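Peptidoglycan-N-acetylmuramic acid deacetylase PdaC (Bacillus subtilis subsp. subtilis str. 168, PDB 6H8N) catalyses the deacetylation of N-acetylmuramic acid residues in peptidoglycan, which confers resistance to lysozyme, and also deacylates short chitin oligomers. Local coordinates at residues D130-D133 and W134-R137; I161-T164 and S165-A168. The protein carries 1 engineered substitution. All coordinates share one frame; numbering follows the deposited sequence.

Overall arrangement
Both interactions lie in the C-terminal polysaccharide deacetylase (NodB) domain of PdaC, their centres about 10 Å apart, and both reach the probable catalytic His159. Interaction 1 is the loop before helix 139-149; interaction 2 is the start of helix 163-178, shortly after strand 155-159. Asp133 joins them: it meets His159, and its OD2 lies 2.7 Å from Ser165 OG, probably a hydrogen bond. Trp134 CB also packs on Tyr162 OH at 3.9 Å, and Arg137 NH2 on Tyr162 CE1 at 3.5 Å. The side chains of Trp134 and Tyr162 are each about 8 Å from the zinc ion, which Asp18, His68 and His72 bind.

Interaction 1: residues D130-D133 and W134-R137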
ATOM      1  N   ASP A 130       9.878  -6.270   3.652  1.00 10.61           N
ATOM      2  CA  ASP A 130       9.572  -5.493   4.850  1.00  9.72           C
ATOM      3  C   ASP A 130      10.892  -5.122   5.523  1.00 10.12           C
ATOM      4  O   ASP A 130      11.509  -5.970   6.195  1.00 12.10           O
ATOM      5  CB  ASP A 130       8.671  -6.286   5.790  1.00 11.14           C
ATOM      6  CG  ASP A 130       8.353  -5.552   7.072  1.00 11.40           C
ATOM      7  OD1 ASP A 130       8.757  -4.378   7.252  1.00 11.55           O
ATOM      8  OD2 ASP A 130       7.666  -6.183   7.917  1.00 12.84           O
ATOM      9  N   PRO A 131      11.364  -3.888   5.368  1.00  9.84           N
ATOM     10  CA  PRO A 131      12.621  -3.485   6.016  1.00 10.60           C
ATOM     11  C   PRO A 131      12.490  -3.217   7.499  1.00 11.98           C
ATOM     12  O   PRO A 131      13.462  -2.773   8.120  1.00 13.35           O
ATOM     13  CB  PRO A 131      12.975  -2.197   5.272  1.00 12.38           C
ATOM     14  CG  PRO A 131      11.625  -1.609   4.935  1.00 11.47           C
ATOM     15  CD  PRO A 131      10.763  -2.783   4.591  1.00 10.85           C
ATOM     16  N   GLU A 132      11.318  -3.416   8.072  1.00 10.96           N
ATOM     17  CA  GLU A 132      11.094  -3.209   9.491  1.00 11.29           C
ATOM     18  C   GLU A 132      11.500  -1.797   9.912  1.00 12.09           C
ATOM     19  O   GLU A 132      12.277  -1.584  10.852  1.00 11.89           O
ATOM     20  CB  GLU A 132      11.810  -4.282  10.310  1.00 14.36           C
ATOM     21  CG  GLU A 132      11.431  -5.695   9.894  1.00 17.65           C
ATOM     22  CD  GLU A 132      11.923  -6.747  10.863  1.00 25.69           C
ATOM     23  OE1 GLU A 132      13.151  -6.983  10.931  1.00 28.87           O
ATOM     24  OE2 GLU A 132      11.086  -7.333  11.565  1.00 23.00           O
ATOM     25  N   ASP A 133      10.957  -0.803   9.208  1.00 11.67           N
ATOM     26  CA  ASP A 133      11.313   0.587   9.469  1.00 10.64           C
ATOM     27  C   ASP A 133      10.815   1.087  10.820  1.00 11.59           C
ATOM     28  O   ASP A 133      11.266   2.147  11.273  1.00 13.57           O
ATOM     29  CB  ASP A 133      10.830   1.481   8.323  1.00 11.01           C
ATOM     30  CG  ASP A 133       9.326   1.476   8.164  1.00 11.19           C
ATOM     31  OD1 ASP A 133       8.636   0.743   8.904  1.00 16.47           O
ATOM     32  OD2 ASP A 133       8.819   2.247   7.358  1.00 11.69           O
ATOM     33  N   TRP A 134       9.922   0.340  11.485  1.00 12.20           N
ATOM     34  CA  TRP A 134       9.519   0.646  12.854  1.00 14.30           C
ATOM     35  C   TRP A 134      10.608   0.253  13.844  1.00 13.02           C
ATOM     36  O   TRP A 134      10.674   0.812  14.948  1.00 15.57           O
ATOM     37  CB  TRP A 134       8.208  -0.091  13.200  1.00 15.55           C
ATOM     38  CG  TRP A 134       8.307  -1.571  13.034  1.00 13.88           C
ATOM     39  CD1 TRP A 134       7.980  -2.310  11.910  1.00 15.14           C
ATOM     40  CD2 TRP A 134       8.796  -2.518  13.990  1.00 14.91           C
ATOM     41  NE1 TRP A 134       8.261  -3.632  12.119  1.00 14.85           N
ATOM     42  CE2 TRP A 134       8.747  -3.796  13.389  1.00 16.78           C
ATOM     43  CE3 TRP A 134       9.273  -2.414  15.305  1.00 15.83           C
ATOM     44  CZ2 TRP A 134       9.150  -4.951  14.060  1.00 16.32           C
ATOM     45  CZ3 TRP A 134       9.663  -3.560  15.956  1.00 19.08           C
ATOM     46  CH2 TRP A 134       9.609  -4.808  15.335  1.00 17.58           C
ATOM     47  N   LYS A 135      11.431  -0.718  13.475  1.00 13.19           N
ATOM     48  CA  LYS A 135      12.457  -1.279  14.340  1.00 13.41           C
ATOM     49  C   LYS A 135      13.795  -0.587  14.124  1.00 16.19           C
ATOM     50  O   LYS A 135      14.460  -0.191  15.087  1.00 19.51           O
ATOM     51  CB  LYS A 135      12.600  -2.771  14.043  1.00 14.72           C
ATOM     52  CG  LYS A 135      13.626  -3.501  14.911  1.00 20.53           C
ATOM     53  CD  LYS A 135      13.573  -4.999  14.615  1.00 29.10           C
ATOM     54  CE  LYS A 135      14.690  -5.775  15.307  1.00 40.52           C
ATOM     55  NZ  LYS A 135      14.542  -7.250  15.105  1.00 49.51           N
ATOM     56  N   ASP A 136      14.186  -0.425  12.869  1.00 14.76           N
ATOM     57  CA  ASP A 136      15.435   0.233  12.493  1.00 16.97           C
ATOM     58  C   ASP A 136      15.059   1.584  11.885  1.00 14.30           C
ATOM     59  O   ASP A 136      14.886   1.718  10.673  1.00 13.91           O
ATOM     60  CB  ASP A 136      16.200  -0.651  11.532  1.00 21.39           C
ATOM     61  CG  ASP A 136      16.531  -2.011  12.136  1.00 24.06           C
ATOM     62  OD1 ASP A 136      16.767  -2.067  13.359  1.00 34.02           O
ATOM     63  OD2 ASP A 136      16.570  -2.996  11.370  1.00 37.23           O
ATOM     64  N   ARG A 137      14.888   2.576  12.745  1.00 13.97           N
ATOM     65  CA  ARG A 137      14.425   3.892  12.324  1.00 14.10           C
ATOM     66  C   ARG A 137      15.632   4.715  11.890  1.00 13.95           C
ATOM     67  O   ARG A 137      16.079   5.650  12.553  1.00 14.96           O
ATOM     68  CB  ARG A 137      13.630   4.560  13.432  1.00 17.18           C
ATOM     69  CG  ARG A 137      12.450   3.738  13.888  1.00 17.02           C
ATOM     70  CD  ARG A 137      11.549   4.563  14.732  1.00 20.98           C
ATOM     71  NE  ARG A 137      10.528   3.731  15.348  1.00 18.35           N
ATOM     72  CZ  ARG A 137       9.587   4.202  16.144  1.00 19.48           C
ATOM     73  NH1 ARG A 137       8.706   3.370  16.670  1.00 19.65           N
ATOM     74  NH2 ARG A 137       9.538   5.501  16.415  1.00 24.34           N
TER
HETATM   75  O   HOH W   1       8.473  -6.533  10.921  1.00 22.89           O
HETATM   76  O   HOH W   2      11.798  -8.391  13.971  1.00 29.82           O
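The loop that brings Asp133 to the active site of this deacetylase domain folds back on Glu132, whose carbonyl oxygen accepts two backbone bonds. Asp136 N approaches Glu132 O almost in line with the carbonyl (3.0 Å, N-H...O angle 173°), whereas Lys135 N comes from above the carbonyl plane. Before this turn, Asp130 OD1 takes the N-H of Glu132 at 2.9 Å, closing an Asx turn. The Glu132 and Trp134 side chains run side by side, with the carboxylate plane nearly perpendicular to the indole (86°). One water links them, donating to Asp130 OD2 and Glu132 OE2 and accepting from Trp134 NE1 at 3.1 Å; a second water joins OE2 to Lys135 NZ. Trp134 CG sits between the backbone N and carbonyl carbon (chi1 57°), turning one ring face over Glu132 C, with Lys135 CB 3.5 Å above the same face, toward the rim. Further along the chain, Arg137 NE donates to Trp134 O at 2.9 Å, the oxygen lying in the guanidinium plane. Asp133 OD1 is hydrogen-bonded to ND1 of His159, the probable proton donor, an Asp-His pair characteristic of the NodB-type deacetylase active site.

Interaction 2: residues I161-T164 and S165-A168; sequences IYRT and SADA
Tyr162 is the N-cap residue of helix 163-178, and three successive i to i+4 backbone bonds form its first turn: Ala166 N to Tyr162 O, Asp167 N to Arg163 O and Ala168 N to Thr164 O. In the first of them, Ala166 N lies 3.0 Å from Tyr162 O.

Arg163 and Asp167, one turn apart, form a salt bridge between NH2 and OD1 at 2.9 Å. Arg163 CB points away from the following turn; with CG anti to the backbone N (chi1 176°), the chain then bends at chi2 and chi3 and brings the guanidinium back. Its edge meets the carboxylate with the two planes 53° apart, so the pairing is made through one nitrogen and one oxygen, not as a flat bidentate pair. Gln27 binds both partners, accepting a weak hydrogen bond from Arg163 NH2 and donating to Asp167 OD1.

Ser165 OG lies near the plane of the Tyr162 ring, at its edge, 3.7 Å from CD2. The hydroxyl is directed beside its own backbone N (chi1 -67°); besides its probable hydrogen bond with Asp133, Ser165 OG accepts one from a water at 2.8 Å. The same water is hydrogen-bonded to Thr164 OG1 at 2.6 Å. On the tyrosine, Ile161 CG1 covers one ring face over its centre, 3.7 Å above the plane.

A short link separates the turn from strand 155-159, whose last residue is the probable proton donor His159. Ala166 packs on Thr24, Gln27 and Ile28 of helix 22-35, and Ala168 on Ile142 and Val143 of helix 139-149, so the start of helix 163-178 packs against both helices.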
ATOM      1  N   ILE A 161       4.598   6.974   8.698  1.00 11.90           N
ATOM      2  CA  ILE A 161       4.392   7.797   9.881  1.00 12.56           C
ATOM      3  C   ILE A 161       5.698   8.234  10.534  1.00 14.20           C
ATOM      4  O   ILE A 161       5.662   8.926  11.555  1.00 16.07           O
ATOM      5  CB  ILE A 161       3.483   7.078  10.897  1.00 13.56           C
ATOM      6  CG1 ILE A 161       4.077   5.737  11.322  1.00 13.76           C
ATOM      7  CG2 ILE A 161       2.100   6.889  10.280  1.00 15.33           C
ATOM      8  CD1 ILE A 161       3.382   5.134  12.533  1.00 15.11           C
ATOM      9  N   TYR A 162       6.844   7.827  10.003  1.00 12.68           N
ATOM     10  CA  TYR A 162       8.140   8.153  10.580  1.00 14.32           C
ATOM     11  C   TYR A 162       8.944   9.018   9.619  1.00 11.80           C
ATOM     12  O   TYR A 162       8.972   8.758   8.412  1.00 12.41           O
ATOM     13  CB  TYR A 162       8.941   6.887  10.875  1.00 13.80           C
ATOM     14  CG  TYR A 162       8.205   5.890  11.745  1.00 12.80           C
ATOM     15  CD1 TYR A 162       7.830   6.211  13.040  1.00 14.80           C
ATOM     16  CD2 TYR A 162       7.891   4.625  11.267  1.00 13.22           C
ATOM     17  CE1 TYR A 162       7.164   5.285  13.841  1.00 17.41           C
ATOM     18  CE2 TYR A 162       7.224   3.701  12.061  1.00 14.46           C
ATOM     19  CZ  TYR A 162       6.862   4.041  13.341  1.00 15.08           C
ATOM     20  OH  TYR A 162       6.199   3.113  14.110  1.00 17.45           O
ATOM     21  N   ARG A 163       9.636  10.017  10.169  1.00 12.85           N
ATOM     22  CA  ARG A 163      10.490  10.865   9.346  1.00 13.00           C
ATOM     23  C   ARG A 163      11.518  10.044   8.571  1.00 11.93           C
ATOM     24  O   ARG A 163      11.753  10.300   7.381  1.00 11.43           O
ATOM     25  CB  ARG A 163      11.174  11.901  10.236  1.00 14.98           C
ATOM     26  CG  ARG A 163      12.180  12.795   9.526  1.00 25.67           C
ATOM     27  CD  ARG A 163      11.663  14.218   9.361  1.00 35.46           C
ATOM     28  NE  ARG A 163      10.342  14.270   8.734  1.00 36.45           N
ATOM     29  CZ  ARG A 163      10.103  13.973   7.458  1.00 39.48           C
ATOM     30  NH1 ARG A 163       8.867  14.058   6.968  1.00 28.26           N
ATOM     31  NH2 ARG A 163      11.093  13.582   6.672  1.00 34.32           N
ATOM     32  N   THR A 164      12.171   9.081   9.227  1.00 11.31           N
ATOM     33  CA  THR A 164      13.174   8.270   8.546  1.00 11.87           C
ATOM     34  C   THR A 164      12.556   7.442   7.431  1.00 10.42           C
ATOM     35  O   THR A 164      13.228   7.144   6.440  1.00 10.70           O
ATOM     36  CB  THR A 164      13.951   7.379   9.529  1.00 11.48           C
ATOM     37  OG1 THR A 164      13.067   6.813  10.497  1.00 12.67           O
ATOM     38  CG2 THR A 164      15.018   8.172  10.263  1.00 14.22           C
ATOM     39  N   SER A 165      11.302   7.027   7.586  1.00 10.37           N
ATOM     40  CA  SER A 165      10.607   6.279   6.540  1.00  9.62           C
ATOM     41  C   SER A 165      10.293   7.163   5.343  1.00 10.17           C
ATOM     42  O   SER A 165      10.439   6.729   4.200  1.00 10.75           O
ATOM     43  CB  SER A 165       9.327   5.667   7.108  1.00 10.50           C
ATOM     44  OG  SER A 165       9.649   4.681   8.055  1.00 12.00           O
ATOM     45  N   ALA A 166       9.844   8.392   5.571  1.00 10.31           N
ATOM     46  CA  ALA A 166       9.580   9.284   4.450  1.00 10.99           C
ATOM     47  C   ALA A 166      10.869   9.626   3.718  1.00  9.61           C
ATOM     48  O   ALA A 166      10.913   9.651   2.485  1.00 10.00           O
ATOM     49  CB  ALA A 166       8.879  10.548   4.935  1.00 11.03           C
ATOM     50  N   ASP A 167      11.928   9.917   4.463  1.00  9.66           N
ATOM     51  CA  ASP A 167      13.215  10.199   3.827  1.00 10.56           C
ATOM     52  C   ASP A 167      13.720   8.995   3.043  1.00  9.77           C
ATOM     53  O   ASP A 167      14.176   9.130   1.902  1.00 11.11           O
ATOM     54  CB  ASP A 167      14.245  10.642   4.871  1.00 10.88           C
ATOM     55  CG  ASP A 167      13.945  12.017   5.441  1.00 15.99           C
ATOM     56  OD1 ASP A 167      13.209  12.806   4.812  1.00 17.99           O
ATOM     57  OD2 ASP A 167      14.475  12.320   6.535  1.00 17.40           O
ATOM     58  N   ALA A 168      13.637   7.805   3.632  1.00  9.59           N
ATOM     59  CA  ALA A 168      14.021   6.595   2.919  1.00  9.47           C
ATOM     60  C   ALA A 168      13.174   6.403   1.670  1.00  9.92           C
ATOM     61  O   ALA A 168      13.695   6.030   0.613  1.00  9.52           O
ATOM     62  CB  ALA A 168      13.918   5.378   3.837  1.00 10.85           C
TER
HETATM   63  O   HOH W   3      11.548   4.691  10.093  1.00 12.22           O